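Local coordinates for glutathione S-transferase (Gordonia bronchialis, PDB 4PTS), which probably acts as a glutathione transferase, conjugating glutathione to electrophilic substrates, at residues V261-Q271 / N309-E317. Numbering follows the deposited sequence.
Sequences VLWAYARDLFQ and NWLTPHHRE
Trp310 slots its indole between Trp263 and Phe270, which take its opposite faces. Trp263 comes edge-on, CH2 standing 3.7 Å from CD2 of Trp310 with the planes at 61°, whereas Phe270 lies in an offset stack, turned 28° from the indole. Both helix residues hold CG anti to the backbone N (chi1 near 180°), which swings their rings along the same flank of the helix, and Ala266 between them is small enough to let CZ3 of Trp310 approach the backbone. Large flat side chains suit such a cluster, to which Phe281 adds a ring.

The polar middle is built on carbonyls of the 3-10 turn and the loop after it. Gln271, extended beyond CG so that its amide reaches them, spends both N-H groups of NE2: one runs nearly straight to Trp310 O (3.0 Å), the other to Thr312 O (2.9 Å) from above that carbonyl's plane. A leucine in its place would probably leave these two carbonyls without their side-chain donor. Here the chain beyond helix 281-291 folds back over helix 260-270 in the helical C-terminal half of the GST fold. Arg267, long and rich in N-H groups, brings NH2 to Pro313 O at 2.9 Å and makes weaker bonds to Thr312.

The flat imidazole of His314 lies over the helix backbone, Asp268 CA 3.6 Å from the ring centroid in a CH-pi contact, while the carboxylate forms a salt bridge with Arg220. The long Arg316 chain crosses small Ala264, CD 3.8 Å from CB, to carry its guanidinium to the carbonyls of Leu216 and Arg220.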
ATOM      1  N   VAL B 261      -3.893 -17.337  -7.840  1.00 21.46           N
ATOM      2  CA  VAL B 261      -3.655 -18.646  -7.224  1.00 20.91           C
ATOM      3  C   VAL B 261      -3.155 -18.533  -5.785  1.00 19.09           C
ATOM      4  O   VAL B 261      -3.615 -19.269  -4.918  1.00 17.47           O
ATOM      5  CB  VAL B 261      -2.747 -19.590  -8.051  1.00 22.59           C
ATOM      6  CG1 VAL B 261      -3.179 -19.595  -9.518  1.00 23.10           C
ATOM      7  CG2 VAL B 261      -1.292 -19.211  -7.921  1.00 23.74           C
ATOM      8  N   LEU B 262      -2.238 -17.600  -5.532  1.00 18.01           N
ATOM      9  CA  LEU B 262      -1.702 -17.416  -4.181  1.00 17.13           C
ATOM     10  C   LEU B 262      -2.746 -16.952  -3.207  1.00 16.35           C
ATOM     11  O   LEU B 262      -2.736 -17.337  -2.057  1.00 15.97           O
ATOM     12  CB  LEU B 262      -0.595 -16.412  -4.188  1.00 17.47           C
ATOM     13  CG  LEU B 262       0.686 -16.905  -4.828  1.00 18.33           C
ATOM     14  CD1 LEU B 262       1.713 -15.788  -4.757  1.00 18.96           C
ATOM     15  CD2 LEU B 262       1.219 -18.140  -4.116  1.00 18.41           C
ATOM     16  N   TRP B 263      -3.659 -16.137  -3.694  1.00 16.24           N
ATOM     17  CA  TRP B 263      -4.783 -15.679  -2.906  1.00 16.27           C
ATOM     18  C   TRP B 263      -5.695 -16.830  -2.542  1.00 16.66           C
ATOM     19  O   TRP B 263      -6.133 -16.931  -1.400  1.00 16.66           O
ATOM     20  CB  TRP B 263      -5.555 -14.610  -3.687  1.00 15.99           C
ATOM     21  CG  TRP B 263      -6.732 -14.031  -3.001  1.00 15.75           C
ATOM     22  CD1 TRP B 263      -7.947 -13.794  -3.556  1.00 15.49           C
ATOM     23  CD2 TRP B 263      -6.823 -13.595  -1.626  1.00 15.86           C
ATOM     24  NE1 TRP B 263      -8.793 -13.248  -2.625  1.00 15.45           N
ATOM     25  CE2 TRP B 263      -8.131 -13.110  -1.435  1.00 15.49           C
ATOM     26  CE3 TRP B 263      -5.926 -13.573  -0.538  1.00 15.64           C
ATOM     27  CZ2 TRP B 263      -8.566 -12.609  -0.217  1.00 15.61           C
ATOM     28  CZ3 TRP B 263      -6.367 -13.073   0.685  1.00 15.64           C
ATOM     29  CH2 TRP B 263      -7.670 -12.600   0.834  1.00 16.04           C
ATOM     30  N   ALA B 264      -5.958 -17.707  -3.510  1.00 17.11           N
ATOM     31  CA  ALA B 264      -6.811 -18.878  -3.278  1.00 17.68           C
ATOM     32  C   ALA B 264      -6.148 -19.855  -2.319  1.00 17.64           C
ATOM     33  O   ALA B 264      -6.794 -20.389  -1.416  1.00 17.88           O
ATOM     34  CB  ALA B 264      -7.138 -19.582  -4.587  1.00 17.93           C
ATOM     35  N   TYR B 265      -4.867 -20.108  -2.545  1.00 17.40           N
ATOM     36  CA  TYR B 265      -4.063 -20.881  -1.606  1.00 17.36           C
ATOM     37  C   TYR B 265      -4.126 -20.267  -0.217  1.00 17.96           C
ATOM     38  O   TYR B 265      -4.386 -20.964   0.771  1.00 18.35           O
ATOM     39  CB  TYR B 265      -2.639 -20.915  -2.094  1.00 17.26           C
ATOM     40  CG  TYR B 265      -1.625 -21.397  -1.108  1.00 17.25           C
ATOM     41  CD1 TYR B 265      -1.395 -22.758  -0.941  1.00 17.51           C
ATOM     42  CD2 TYR B 265      -0.847 -20.503  -0.385  1.00 16.75           C
ATOM     43  CE1 TYR B 265      -0.435 -23.226  -0.064  1.00 17.22           C
ATOM     44  CE2 TYR B 265       0.122 -20.959   0.486  1.00 16.84           C
ATOM     45  CZ  TYR B 265       0.319 -22.327   0.643  1.00 17.14           C
ATOM     46  OH  TYR B 265       1.259 -22.831   1.516  1.00 16.77           O
ATOM     47  N   ALA B 266      -3.902 -18.960  -0.128  1.00 18.15           N
ATOM     48  CA  ALA B 266      -3.938 -18.288   1.177  1.00 17.62           C
ATOM     49  C   ALA B 266      -5.277 -18.467   1.886  1.00 17.12           C
ATOM     50  O   ALA B 266      -5.307 -18.797   3.067  1.00 16.40           O
ATOM     51  CB  ALA B 266      -3.612 -16.817   1.030  1.00 17.58           C
ATOM     52  N   ARG B 267      -6.372 -18.270   1.168  1.00 17.10           N
ATOM     53  CA  ARG B 267      -7.676 -18.373   1.793  1.00 18.00           C
ATOM     54  C   ARG B 267      -8.000 -19.815   2.225  1.00 18.39           C
ATOM     55  O   ARG B 267      -8.658 -20.043   3.242  1.00 18.60           O
ATOM     56  CB  ARG B 267      -8.745 -17.850   0.852  1.00 18.71           C
ATOM     57  CG  ARG B 267      -8.791 -16.339   0.781  1.00 19.61           C
ATOM     58  CD  ARG B 267      -9.840 -15.869  -0.215  1.00 20.59           C
ATOM     59  NE  ARG B 267      -9.403 -16.107  -1.589  1.00 21.76           N
ATOM     60  CZ  ARG B 267     -10.187 -16.496  -2.598  1.00 22.90           C
ATOM     61  NH1 ARG B 267      -9.669 -16.668  -3.797  1.00 23.54           N
ATOM     62  NH2 ARG B 267     -11.478 -16.722  -2.423  1.00 23.54           N
ATOM     63  N   ASP B 268      -7.533 -20.779   1.443  1.00 17.96           N
ATOM     64  CA  ASP B 268      -7.682 -22.185   1.776  1.00 18.08           C
ATOM     65  C   ASP B 268      -7.062 -22.492   3.149  1.00 17.69           C
ATOM     66  O   ASP B 268      -7.708 -23.098   4.002  1.00 17.19           O
ATOM     67  CB  ASP B 268      -7.037 -23.005   0.659  1.00 19.17           C
ATOM     68  CG  ASP B 268      -6.949 -24.485   0.965  1.00 20.21           C
ATOM     69  OD1 ASP B 268      -7.855 -24.975   1.682  1.00 19.33           O
ATOM     70  OD2 ASP B 268      -5.982 -25.137   0.434  1.00 21.45           O
ATOM     71  N   LEU B 269      -5.813 -22.071   3.347  1.00 17.41           N
ATOM     72  CA  LEU B 269      -5.140 -22.191   4.638  1.00 16.95           C
ATOM     73  C   LEU B 269      -5.796 -21.347   5.708  1.00 16.72           C
ATOM     74  O   LEU B 269      -5.982 -21.822   6.833  1.00 17.38           O
ATOM     75  CB  LEU B 269      -3.672 -21.789   4.547  1.00 17.14           C
ATOM     76  CG  LEU B 269      -2.795 -22.664   3.641  1.00 17.69           C
ATOM     77  CD1 LEU B 269      -1.343 -22.203   3.668  1.00 17.91           C
ATOM     78  CD2 LEU B 269      -2.876 -24.122   4.050  1.00 17.54           C
ATOM     79  N   PHE B 270      -6.155 -20.111   5.392  1.00 15.75           N
ATOM     80  CA  PHE B 270      -6.763 -19.274   6.412  1.00 15.72           C
ATOM     81  C   PHE B 270      -8.015 -19.925   6.977  1.00 16.61           C
ATOM     82  O   PHE B 270      -8.247 -19.919   8.186  1.00 16.28           O
ATOM     83  CB  PHE B 270      -7.139 -17.921   5.842  1.00 15.20           C
ATOM     84  CG  PHE B 270      -7.641 -16.965   6.864  1.00 14.31           C
ATOM     85  CD1 PHE B 270      -6.768 -16.139   7.551  1.00 14.57           C
ATOM     86  CD2 PHE B 270      -8.972 -16.907   7.149  1.00 13.86           C
ATOM     87  CE1 PHE B 270      -7.238 -15.253   8.512  1.00 14.51           C
ATOM     88  CE2 PHE B 270      -9.460 -16.043   8.098  1.00 13.95           C
ATOM     89  CZ  PHE B 270      -8.600 -15.211   8.780  1.00 14.40           C
ATOM     90  N   GLN B 271      -8.832 -20.473   6.075  1.00 18.01           N
ATOM     91  CA  GLN B 271     -10.093 -21.126   6.442  1.00 18.91           C
ATOM     92  C   GLN B 271      -9.890 -22.514   7.068  1.00 19.07           C
ATOM     93  O   GLN B 271     -10.835 -23.109   7.569  1.00 18.74           O
ATOM     94  CB  GLN B 271     -11.015 -21.214   5.224  1.00 19.37           C
ATOM     95  CG  GLN B 271     -11.420 -19.855   4.681  1.00 20.59           C
ATOM     96  CD  GLN B 271     -12.143 -19.934   3.354  1.00 22.42           C
ATOM     97  OE1 GLN B 271     -12.676 -20.984   2.986  1.00 24.97           O
ATOM     98  NE2 GLN B 271     -12.209 -18.806   2.642  1.00 23.16           N
ATOM     99  N   ASN B 309     -13.045 -10.478   2.281  1.00 21.34           N
ATOM    100  CA  ASN B 309     -12.602 -11.379   1.206  1.00 20.01           C
ATOM    101  C   ASN B 309     -11.874 -12.656   1.653  1.00 19.00           C
ATOM    102  O   ASN B 309     -11.781 -13.610   0.896  1.00 17.60           O
ATOM    103  CB  ASN B 309     -11.723 -10.606   0.215  1.00 20.73           C
ATOM    104  CG  ASN B 309     -10.561  -9.820   0.893  1.00 22.24           C
ATOM    105  OD1 ASN B 309     -10.366  -9.820   2.125  1.00 21.64           O
ATOM    106  ND2 ASN B 309      -9.774  -9.146   0.056  1.00 22.55           N
ATOM    107  N   TRP B 310     -11.337 -12.665   2.873  1.00 19.21           N
ATOM    108  CA  TRP B 310     -10.622 -13.833   3.391  1.00 19.49           C
ATOM    109  C   TRP B 310     -11.538 -15.028   3.518  1.00 19.04           C
ATOM    110  O   TRP B 310     -11.107 -16.155   3.403  1.00 18.23           O
ATOM    111  CB  TRP B 310     -10.018 -13.565   4.779  1.00 19.90           C
ATOM    112  CG  TRP B 310      -8.674 -12.904   4.793  1.00 20.05           C
ATOM    113  CD1 TRP B 310      -8.402 -11.635   5.154  1.00 20.17           C
ATOM    114  CD2 TRP B 310      -7.425 -13.497   4.452  1.00 20.84           C
ATOM    115  NE1 TRP B 310      -7.058 -11.378   5.054  1.00 20.11           N
ATOM    116  CE2 TRP B 310      -6.431 -12.512   4.627  1.00 21.06           C
ATOM    117  CE3 TRP B 310      -7.045 -14.762   4.010  1.00 21.47           C
ATOM    118  CZ2 TRP B 310      -5.066 -12.760   4.391  1.00 21.52           C
ATOM    119  CZ3 TRP B 310      -5.692 -15.006   3.762  1.00 21.92           C
ATOM    120  CH2 TRP B 310      -4.717 -14.009   3.965  1.00 21.74           C
ATOM    121  N   LEU B 311     -12.805 -14.769   3.775  1.00 20.10           N
ATOM    122  CA  LEU B 311     -13.778 -15.836   3.974  1.00 21.21           C
ATOM    123  C   LEU B 311     -14.563 -16.199   2.718  1.00 21.26           C
ATOM    124  O   LEU B 311     -15.562 -16.895   2.789  1.00 20.79           O
ATOM    125  CB  LEU B 311     -14.759 -15.419   5.053  1.00 21.88           C
ATOM    126  CG  LEU B 311     -14.123 -15.097   6.405  1.00 22.45           C
ATOM    127  CD1 LEU B 311     -15.234 -14.717   7.384  1.00 22.39           C
ATOM    128  CD2 LEU B 311     -13.281 -16.266   6.928  1.00 22.19           C
ATOM    129  N   THR B 312     -14.088 -15.757   1.571  1.00 21.95           N
ATOM    130  CA  THR B 312     -14.740 -16.084   0.339  1.00 22.55           C
ATOM    131  C   THR B 312     -14.173 -17.412  -0.178  1.00 23.32           C
ATOM    132  O   THR B 312     -13.043 -17.761   0.112  1.00 21.02           O
ATOM    133  CB  THR B 312     -14.582 -14.968  -0.704  1.00 21.97           C
ATOM    134  OG1 THR B 312     -13.206 -14.833  -1.070  1.00 21.85           O
ATOM    135  CG2 THR B 312     -15.088 -13.661  -0.141  1.00 21.71           C
ATOM    136  N   PRO B 313     -14.989 -18.152  -0.941  1.00 26.16           N
ATOM    137  CA  PRO B 313     -14.705 -19.449  -1.556  1.00 27.15           C
ATOM    138  C   PRO B 313     -13.514 -19.459  -2.472  1.00 28.95           C
ATOM    139  O   PRO B 313     -13.433 -18.612  -3.356  1.00 29.79           O
ATOM    140  CB  PRO B 313     -15.945 -19.692  -2.406  1.00 27.13           C
ATOM    141  CG  PRO B 313     -17.032 -19.048  -1.629  1.00 27.78           C
ATOM    142  CD  PRO B 313     -16.416 -17.794  -1.074  1.00 26.96           C
ATOM    143  N   HIS B 314     -12.649 -20.463  -2.313  1.00 31.34           N
ATOM    144  CA  HIS B 314     -11.345 -20.530  -3.015  1.00 31.38           C
ATOM    145  C   HIS B 314     -11.211 -21.634  -4.079  1.00 34.97           C
ATOM    146  O   HIS B 314     -10.377 -21.513  -4.974  1.00 33.81           O
ATOM    147  CB  HIS B 314     -10.217 -20.688  -1.994  1.00 29.53           C
ATOM    148  CG  HIS B 314     -10.489 -21.724  -0.956  1.00 26.94           C
ATOM    149  ND1 HIS B 314     -10.186 -23.054  -1.138  1.00 25.61           N
ATOM    150  CD2 HIS B 314     -11.052 -21.630   0.269  1.00 26.22           C
ATOM    151  CE1 HIS B 314     -10.543 -23.737  -0.069  1.00 25.49           C
ATOM    152  NE2 HIS B 314     -11.076 -22.898   0.798  1.00 26.30           N
ATOM    153  N   HIS B 315     -12.011 -22.699  -3.968  1.00 40.12           N
ATOM    154  CA  HIS B 315     -12.051 -23.792  -4.966  1.00 45.27           C
ATOM    155  C   HIS B 315     -10.722 -24.519  -5.152  1.00 45.72           C
ATOM    156  O   HIS B 315     -10.325 -24.852  -6.275  1.00 52.83           O
ATOM    157  CB  HIS B 315     -12.567 -23.280  -6.314  1.00 50.49           C
ATOM    158  CG  HIS B 315     -13.881 -22.599  -6.196  1.00 58.70           C
ATOM    159  ND1 HIS B 315     -14.003 -21.225  -6.170  1.00 59.81           N
ATOM    160  CD2 HIS B 315     -15.125 -23.100  -6.007  1.00 64.70           C
ATOM    161  CE1 HIS B 315     -15.275 -20.908  -6.001  1.00 65.98           C
ATOM    162  NE2 HIS B 315     -15.977 -22.028  -5.901  1.00 68.76           N
ATOM    163  N   ARG B 316     -10.034 -24.749  -4.042  1.00 41.58           N
ATOM    164  CA  ARG B 316      -8.765 -25.441  -4.056  1.00 37.88           C
ATOM    165  C   ARG B 316      -9.006 -26.909  -3.808  1.00 39.07           C
ATOM    166  O   ARG B 316      -8.132 -27.726  -4.013  1.00 36.77           O
ATOM    167  CB  ARG B 316      -7.847 -24.862  -2.994  1.00 35.63           C
ATOM    168  CG  ARG B 316      -7.469 -23.410  -3.244  1.00 34.26           C
ATOM    169  CD  ARG B 316      -6.436 -23.270  -4.348  1.00 33.19           C
ATOM    170  NE  ARG B 316      -5.101 -23.694  -3.923  1.00 31.22           N
ATOM    171  CZ  ARG B 316      -4.073 -23.812  -4.753  1.00 29.17           C
ATOM    172  NH1 ARG B 316      -4.222 -23.554  -6.045  1.00 29.15           N
ATOM    173  NH2 ARG B 316      -2.891 -24.199  -4.303  1.00 28.48           N
ATOM    174  N   GLU B 317     -10.216 -27.240  -3.380  1.00 43.49           N
ATOM    175  CA  GLU B 317     -10.607 -28.623  -3.118  1.00 44.31           C
ATOM    176  C   GLU B 317     -10.590 -29.344  -4.465  1.00 41.15           C
ATOM    177  O   GLU B 317     -10.240 -30.517  -4.560  1.00 40.01           O
ATOM    178  CB  GLU B 317     -12.003 -28.704  -2.479  1.00 47.65           C
ATOM    179  CG  GLU B 317     -12.432 -27.489  -1.641  1.00 54.13           C
ATOM    180  CD  GLU B 317     -13.163 -26.412  -2.480  1.00 58.56           C
ATOM    181  OE1 GLU B 317     -13.287 -25.247  -2.018  1.00 61.81           O
ATOM    182  OE2 GLU B 317     -13.625 -26.729  -3.605  1.00 60.04           O
TER